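Local atomic coordinates of N-acetyl-beta-D glucosaminidase (Rhizomucor miehei CAU432, PDB entry 4ZM6), a protein that probably hydrolyses beta-N-acetylglucosaminides through a glycoside hydrolase family 3 domain and binds acetyl-CoA in a GCN5-related region that probably acetylates glucosamine. Residues D32-H37 / Q305-F309; T59-Q63 / P74-A78. All coordinates share one frame. Numbering follows the deposited sequence.

Interaction 1: residues D32-H37 / Q305-F309; sequences DLIENH and QKDAF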
ATOM      1  N   ASP A  32       5.323  36.087 -35.538  1.00112.74           N
ATOM      2  CA  ASP A  32       4.835  35.372 -36.721  1.00113.62           C
ATOM      3  C   ASP A  32       4.093  34.103 -36.310  1.00114.79           C
ATOM      4  O   ASP A  32       2.943  33.896 -36.705  1.00112.99           O
ATOM      5  CB  ASP A  32       6.000  35.022 -37.662  1.00112.16           C
ATOM      6  CG  ASP A  32       5.562  34.207 -38.879  1.00110.62           C
ATOM      7  OD1 ASP A  32       4.423  34.389 -39.364  1.00106.25           O
ATOM      8  OD2 ASP A  32       6.370  33.382 -39.359  1.00107.32           O
ATOM      9  N   LEU A  33       4.761  33.272 -35.510  1.00115.02           N
ATOM     10  CA  LEU A  33       4.218  31.979 -35.074  1.00112.09           C
ATOM     11  C   LEU A  33       2.850  32.120 -34.415  1.00105.81           C
ATOM     12  O   LEU A  33       1.920  31.380 -34.743  1.00100.08           O
ATOM     13  CB  LEU A  33       5.186  31.284 -34.108  1.00115.33           C
ATOM     14  CG  LEU A  33       6.508  30.792 -34.706  1.00119.50           C
ATOM     15  CD1 LEU A  33       7.457  30.325 -33.613  1.00119.82           C
ATOM     16  CD2 LEU A  33       6.268  29.681 -35.720  1.00121.82           C
ATOM     17  N   ILE A  34       2.734  33.077 -33.496  1.00102.12           N
ATOM     18  CA  ILE A  34       1.469  33.340 -32.814  1.00104.88           C
ATOM     19  C   ILE A  34       0.425  33.810 -33.829  1.00107.70           C
ATOM     20  O   ILE A  34      -0.649  33.216 -33.949  1.00104.73           O
ATOM     21  CB  ILE A  34       1.627  34.397 -31.688  1.00104.08           C
ATOM     22  CG1 ILE A  34       2.558  33.886 -30.581  1.00103.37           C
ATOM     23  CG2 ILE A  34       0.278  34.747 -31.066  1.00101.45           C
ATOM     24  CD1 ILE A  34       3.165  34.986 -29.733  1.00102.63           C
ATOM     25  N   GLU A  35       0.772  34.851 -34.582  1.00111.86           N
ATOM     26  CA  GLU A  35      -0.188  35.551 -35.437  1.00112.28           C
ATOM     27  C   GLU A  35      -0.648  34.739 -36.657  1.00110.30           C
ATOM     28  O   GLU A  35      -1.837  34.736 -36.988  1.00104.19           O
ATOM     29  CB  GLU A  35       0.392  36.901 -35.871  1.00112.03           C
ATOM     30  CG  GLU A  35      -0.644  37.907 -36.354  1.00110.72           C
ATOM     31  CD  GLU A  35      -0.179  39.350 -36.235  1.00109.93           C
ATOM     32  OE1 GLU A  35      -0.851  40.226 -36.816  1.00108.87           O
ATOM     33  OE2 GLU A  35       0.845  39.612 -35.563  1.00106.74           O
ATOM     34  N   ASN A  36       0.288  34.049 -37.310  1.00111.49           N
ATOM     35  CA  ASN A  36      -0.010  33.277 -38.526  1.00114.75           C
ATOM     36  C   ASN A  36      -0.423  31.836 -38.248  1.00113.43           C
ATOM     37  O   ASN A  36      -1.401  31.344 -38.815  1.00107.05           O
ATOM     38  CB  ASN A  36       1.200  33.269 -39.470  1.00116.86           C
ATOM     39  CG  ASN A  36       1.349  34.565 -40.242  1.00117.68           C
ATOM     40  OD1 ASN A  36       0.750  34.736 -41.304  1.00118.72           O
ATOM     41  ND2 ASN A  36       2.159  35.484 -39.718  1.00115.29           N
ATOM     42  N   HIS A  37       0.329  31.172 -37.375  1.00116.99           N
ATOM     43  CA  HIS A  37       0.222  29.725 -37.184  1.00115.72           C
ATOM     44  C   HIS A  37      -0.481  29.304 -35.885  1.00112.51           C
ATOM     45  O   HIS A  37      -0.435  28.129 -35.513  1.00113.85           O
ATOM     46  CB  HIS A  37       1.622  29.115 -37.259  1.00117.58           C
ATOM     47  CG  HIS A  37       2.408  29.581 -38.445  1.00119.54           C
ATOM     48  ND1 HIS A  37       2.371  28.935 -39.662  1.00120.61           N
ATOM     49  CD2 HIS A  37       3.229  30.644 -38.607  1.00120.44           C
ATOM     50  CE1 HIS A  37       3.146  29.573 -40.518  1.00123.07           C
ATOM     51  NE2 HIS A  37       3.678  30.615 -39.904  1.00123.00           N
ATOM     52  N   GLN A 305      11.480  25.427 -35.254  1.00117.31           N
ATOM     53  CA  GLN A 305      10.086  25.821 -35.020  1.00119.59           C
ATOM     54  C   GLN A 305       9.345  26.062 -36.337  1.00121.07           C
ATOM     55  O   GLN A 305       8.185  25.672 -36.483  1.00118.12           O
ATOM     56  CB  GLN A 305      10.024  27.077 -34.140  1.00120.70           C
ATOM     57  CG  GLN A 305      10.477  26.855 -32.701  1.00121.93           C
ATOM     58  CD  GLN A 305      10.871  28.138 -31.982  1.00122.89           C
ATOM     59  OE1 GLN A 305      11.736  28.124 -31.104  1.00124.95           O
ATOM     60  NE2 GLN A 305      10.235  29.247 -32.342  1.00122.52           N
ATOM     61  N   LYS A 306      10.024  26.699 -37.289  1.00125.62           N
ATOM     62  CA  LYS A 306       9.477  26.900 -38.632  1.00127.19           C
ATOM     63  C   LYS A 306       9.358  25.576 -39.388  1.00127.46           C
ATOM     64  O   LYS A 306       8.294  25.257 -39.928  1.00124.86           O
ATOM     65  CB  LYS A 306      10.344  27.888 -39.429  1.00127.97           C
ATOM     66  CG  LYS A 306      10.117  29.354 -39.078  1.00126.88           C
ATOM     67  CD  LYS A 306       9.121  30.036 -40.007  1.00125.24           C
ATOM     68  CE  LYS A 306       7.731  29.427 -39.897  1.00123.76           C
ATOM     69  NZ  LYS A 306       6.697  30.243 -40.587  1.00121.95           N
ATOM     70  N   ASP A 307      10.452  24.813 -39.416  1.00126.94           N
ATOM     71  CA  ASP A 307      10.491  23.513 -40.096  1.00126.81           C
ATOM     72  C   ASP A 307       9.405  22.585 -39.566  1.00127.53           C
ATOM     73  O   ASP A 307       8.570  22.092 -40.324  1.00126.58           O
ATOM     74  CB  ASP A 307      11.856  22.831 -39.902  1.00123.82           C
ATOM     75  CG  ASP A 307      12.983  23.528 -40.645  1.00119.46           C
ATOM     76  OD1 ASP A 307      12.714  24.332 -41.562  1.00119.38           O
ATOM     77  OD2 ASP A 307      14.152  23.262 -40.303  1.00112.87           O
ATOM     78  N   ALA A 308       9.428  22.358 -38.255  1.00124.59           N
ATOM     79  CA  ALA A 308       8.472  21.474 -37.597  1.00120.73           C
ATOM     80  C   ALA A 308       7.039  21.789 -38.013  1.00117.51           C
ATOM     81  O   ALA A 308       6.240  20.884 -38.252  1.00113.00           O
ATOM     82  CB  ALA A 308       8.616  21.576 -36.087  1.00122.70           C
ATOM     83  N   PHE A 309       6.721  23.078 -38.106  1.00118.66           N
ATOM     84  CA  PHE A 309       5.390  23.499 -38.533  1.00122.74           C
ATOM     85  C   PHE A 309       5.064  23.037 -39.951  1.00125.33           C
ATOM     86  O   PHE A 309       3.982  22.496 -40.188  1.00127.23           O
ATOM     87  CB  PHE A 309       5.215  25.019 -38.410  1.00123.80           C
ATOM     88  CG  PHE A 309       4.357  25.435 -37.245  1.00125.72           C
ATOM     89  CD1 PHE A 309       3.004  25.116 -37.221  1.00125.86           C
ATOM     90  CD2 PHE A 309       4.890  26.151 -36.180  1.00125.15           C
ATOM     91  CE1 PHE A 309       2.201  25.496 -36.158  1.00125.50           C
ATOM     92  CE2 PHE A 309       4.091  26.536 -35.114  1.00124.50           C
ATOM     93  CZ  PHE A 309       2.745  26.208 -35.103  1.00125.01           C
TER

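Interaction 2: residues T59-Q63 / P74-A78; sequences THSLQ and PLFIA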
ATOM      1  N   THR A  59       5.054  39.396 -20.847  1.00 99.70           N
ATOM      2  CA  THR A  59       3.919  38.466 -20.860  1.00100.81           C
ATOM      3  C   THR A  59       2.669  39.122 -21.433  1.00 99.38           C
ATOM      4  O   THR A  59       1.940  38.505 -22.209  1.00 91.45           O
ATOM      5  CB  THR A  59       3.599  37.925 -19.452  1.00101.74           C
ATOM      6  OG1 THR A  59       3.505  39.015 -18.526  1.00102.41           O
ATOM      7  CG2 THR A  59       4.679  36.949 -18.993  1.00100.79           C
ATOM      8  N   HIS A  60       2.435  40.376 -21.050  1.00103.15           N
ATOM      9  CA  HIS A  60       1.302  41.137 -21.567  1.00104.40           C
ATOM     10  C   HIS A  60       1.441  41.399 -23.067  1.00104.32           C
ATOM     11  O   HIS A  60       0.458  41.321 -23.805  1.00103.51           O
ATOM     12  CB  HIS A  60       1.147  42.462 -20.818  1.00104.73           C
ATOM     13  CG  HIS A  60      -0.151  43.153 -21.093  1.00106.43           C
ATOM     14  ND1 HIS A  60      -0.241  44.297 -21.856  1.00108.33           N
ATOM     15  CD2 HIS A  60      -1.417  42.843 -20.728  1.00107.54           C
ATOM     16  CE1 HIS A  60      -1.506  44.671 -21.937  1.00109.17           C
ATOM     17  NE2 HIS A  60      -2.240  43.805 -21.261  1.00107.82           N
ATOM     18  N   SER A  61       2.660  41.707 -23.507  1.00103.71           N
ATOM     19  CA  SER A  61       2.943  41.931 -24.925  1.00106.26           C
ATOM     20  C   SER A  61       2.527  40.724 -25.768  1.00109.81           C
ATOM     21  O   SER A  61       1.789  40.865 -26.747  1.00109.39           O
ATOM     22  CB  SER A  61       4.434  42.221 -25.142  1.00105.04           C
ATOM     23  OG  SER A  61       4.905  43.231 -24.265  1.00101.45           O
ATOM     24  N   LEU A  62       2.997  39.542 -25.365  1.00111.95           N
ATOM     25  CA  LEU A  62       2.671  38.281 -26.043  1.00111.02           C
ATOM     26  C   LEU A  62       1.170  38.038 -26.027  1.00111.13           C
ATOM     27  O   LEU A  62       0.579  37.611 -27.021  1.00110.51           O
ATOM     28  CB  LEU A  62       3.366  37.102 -25.356  1.00110.21           C
ATOM     29  CG  LEU A  62       4.896  37.097 -25.333  1.00111.18           C
ATOM     30  CD1 LEU A  62       5.417  36.021 -24.393  1.00111.43           C
ATOM     31  CD2 LEU A  62       5.452  36.900 -26.732  1.00112.16           C
ATOM     32  N   GLN A  63       0.568  38.320 -24.878  1.00112.38           N
ATOM     33  CA  GLN A  63      -0.860  38.130 -24.676  1.00114.95           C
ATOM     34  C   GLN A  63      -1.671  39.074 -25.565  1.00116.08           C
ATOM     35  O   GLN A  63      -2.690  38.676 -26.137  1.00111.36           O
ATOM     36  CB  GLN A  63      -1.207  38.364 -23.201  1.00115.13           C
ATOM     37  CG  GLN A  63      -2.110  37.313 -22.591  1.00115.09           C
ATOM     38  CD  GLN A  63      -1.474  35.929 -22.532  1.00113.45           C
ATOM     39  OE1 GLN A  63      -0.285  35.790 -22.251  1.00111.01           O
ATOM     40  NE2 GLN A  63      -2.274  34.900 -22.790  1.00110.44           N
ATOM     41  N   PRO A  74      -6.448  32.282 -24.550  1.00 77.28           N
ATOM     42  CA  PRO A  74      -5.146  32.907 -24.306  1.00 75.13           C
ATOM     43  C   PRO A  74      -3.987  31.925 -24.371  1.00 74.79           C
ATOM     44  O   PRO A  74      -4.181  30.719 -24.244  1.00 74.20           O
ATOM     45  CB  PRO A  74      -5.272  33.484 -22.885  1.00 75.24           C
ATOM     46  CG  PRO A  74      -6.713  33.391 -22.519  1.00 76.16           C
ATOM     47  CD  PRO A  74      -7.304  32.297 -23.349  1.00 77.07           C
ATOM     48  N   LEU A  75      -2.792  32.458 -24.588  1.00 76.37           N
ATOM     49  CA  LEU A  75      -1.573  31.661 -24.599  1.00 77.20           C
ATOM     50  C   LEU A  75      -1.272  31.074 -23.230  1.00 75.75           C
ATOM     51  O   LEU A  75      -1.646  31.642 -22.203  1.00 74.91           O
ATOM     52  CB  LEU A  75      -0.371  32.521 -25.017  1.00 79.52           C
ATOM     53  CG  LEU A  75      -0.366  33.177 -26.400  1.00 78.88           C
ATOM     54  CD1 LEU A  75       0.928  33.953 -26.591  1.00 78.69           C
ATOM     55  CD2 LEU A  75      -0.542  32.144 -27.501  1.00 79.15           C
ATOM     56  N   PHE A  76      -0.598  29.927 -23.235  1.00 72.79           N
ATOM     57  CA  PHE A  76       0.097  29.433 -22.061  1.00 71.33           C
ATOM     58  C   PHE A  76       1.499  30.021 -22.117  1.00 72.36           C
ATOM     59  O   PHE A  76       2.094  30.099 -23.188  1.00 74.18           O
ATOM     60  CB  PHE A  76       0.181  27.900 -22.059  1.00 71.44           C
ATOM     61  CG  PHE A  76      -0.874  27.221 -21.224  1.00 69.62           C
ATOM     62  CD1 PHE A  76      -0.990  27.496 -19.868  1.00 70.63           C
ATOM     63  CD2 PHE A  76      -1.719  26.268 -21.783  1.00 68.38           C
ATOM     64  CE1 PHE A  76      -1.950  26.862 -19.092  1.00 70.95           C
ATOM     65  CE2 PHE A  76      -2.678  25.628 -21.012  1.00 69.08           C
ATOM     66  CZ  PHE A  76      -2.796  25.925 -19.666  1.00 69.90           C
ATOM     67  N   ILE A  77       2.016  30.437 -20.967  1.00 73.12           N
ATOM     68  CA  ILE A  77       3.384  30.932 -20.854  1.00 72.53           C
ATOM     69  C   ILE A  77       4.095  30.113 -19.774  1.00 72.49           C
ATOM     70  O   ILE A  77       3.966  30.384 -18.576  1.00 72.48           O
ATOM     71  CB  ILE A  77       3.407  32.434 -20.516  1.00 74.75           C
ATOM     72  CG1 ILE A  77       2.689  33.223 -21.615  1.00 75.89           C
ATOM     73  CG2 ILE A  77       4.837  32.937 -20.347  1.00 74.81           C
ATOM     74  CD1 ILE A  77       2.649  34.720 -21.376  1.00 77.81           C
ATOM     75  N   ALA A  78       4.848  29.111 -20.215  1.00 71.12           N
ATOM     76  CA  ALA A  78       5.449  28.133 -19.319  1.00 68.89           C
ATOM     77  C   ALA A  78       6.871  28.506 -18.909  1.00 67.58           C
ATOM     78  O   ALA A  78       7.462  29.433 -19.460  1.00 67.13           O
ATOM     79  CB  ALA A  78       5.435  26.761 -19.974  1.00 69.31           C
TER

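Interaction 1: residues D32-H37 / Q305-F309
Lys-306 and Asp-32 carry the opposite charges of this helix-helix contact. The lysine's long, flexible chain spans the gap between the backbones, and Lys-306 NZ forms a salt bridge with Asp-32 OD2 at 3.4 Å, whose hydrogen bond is weak. Lys-306 NZ also lies 3.1 Å from His-37 NE2. The other imidazole nitrogen, ND1, is satisfied by the hydroxyl of Tyr-313, one turn beyond Phe-309. Along the helix itself, Asn-36 N donates to Asp-32 O at 2.7 Å. His-37 N donates more weakly to Leu-33 O, at 3.1 Å.

Beneath this polar margin the contact is apolar. Leu-33 CD2 meets Phe-309 CD2 at 3.8 Å, an aliphatic end packed against the aromatic ring, while His-37 CB sits over a face of that ring, 4.0 Å from its centroid, as a CH-pi contact.

The two segments run nearly parallel, at 22°, with axes 12.1 Å apart, so side chains must bridge the space. Helices 28-37 and 304-318 both belong to the helical layer around the parallel strands of the TIM-barrel-type domain: Phe-309 rests on Leu-17 of strand 17-19, Gln-305 reaches Cys-19 of that strand and Ile-298 of strand 296-298, and Ala-308 touches Ile-298 and Ala-285 of helix 281-291.

Interaction 2: residues T59-Q63 / P74-A78
Apolar packing is one part of this buried contact between helix 52-68 and the start of strand 76-79. Leu-62 touches Leu-75, just before the strand, and Ile-77 within it: its CB lies 4.2 Å from Leu-75 CD1, and its CD1 lies 4.3 Å from Ile-77 CD1. The methyl of Thr-59, CG2, adds a contact of 3.8 Å to Ile-77 CD1. Leu-75 and Ile-77 are two residues apart in an extended backbone, so both face the helix, whereas Phe-76 turns away and sets its ring edge-to-face with Trp-129. Branched aliphatic residues suit the helix-facing positions because they fill a buried interface without needing polar partners.

The polar part rests on Gln-63, whose long side chain can reach a main chain that a shorter one could not. Its NE2 donates a weak hydrogen bond to Leu-75 O, 3.4 Å away, and also packs 3.3 Å from Pro-74 CB, while its OE1 comes within 3.2 Å of Ile-77 CD1. Thr-59 plays a double role: while its methyl serves the core, its OG1 is hydrogen-bonded chiefly to Leu-125 O, with carbonyls of its own helix also close, so a hydroxyl can be buried here at little cost.

The strand's backbone is engaged with neighbours in the sheet, Phe-76 and Ala-78 bonding to strand 41-44. Helix and strand segments run roughly antiparallel, at 147°, with axes 10.2 Å apart. This is the returning half of a beta-alpha-beta crossover, strand 41-44, helix 52-68, strand 76-79, the repeating unit of the TIM-barrel-type domain of glycoside hydrolase family 3.

How the interactions relate
From the N terminus the chain passes first through 32-37, on the helix that follows strand 17-19, then crosses strand 41-44 to reach 59-63. Interaction 2 closes a short loop at once, with just ten residues separating 59-63 from 74-78. Interaction 1 closes much later, when 305-309 returns after 267 intervening residues, so the local closure falls wholly within the long one and the two do not cross. One joins the helix and second strand of a single beta-alpha-beta unit; the other brings early and late helices of the domain side by side. Their centres are 16 Å apart, and Ile-34 links them: its CD1 packs 4.0 Å from Leu-75 CD1 and 4.2 Å from Leu-62 CD2.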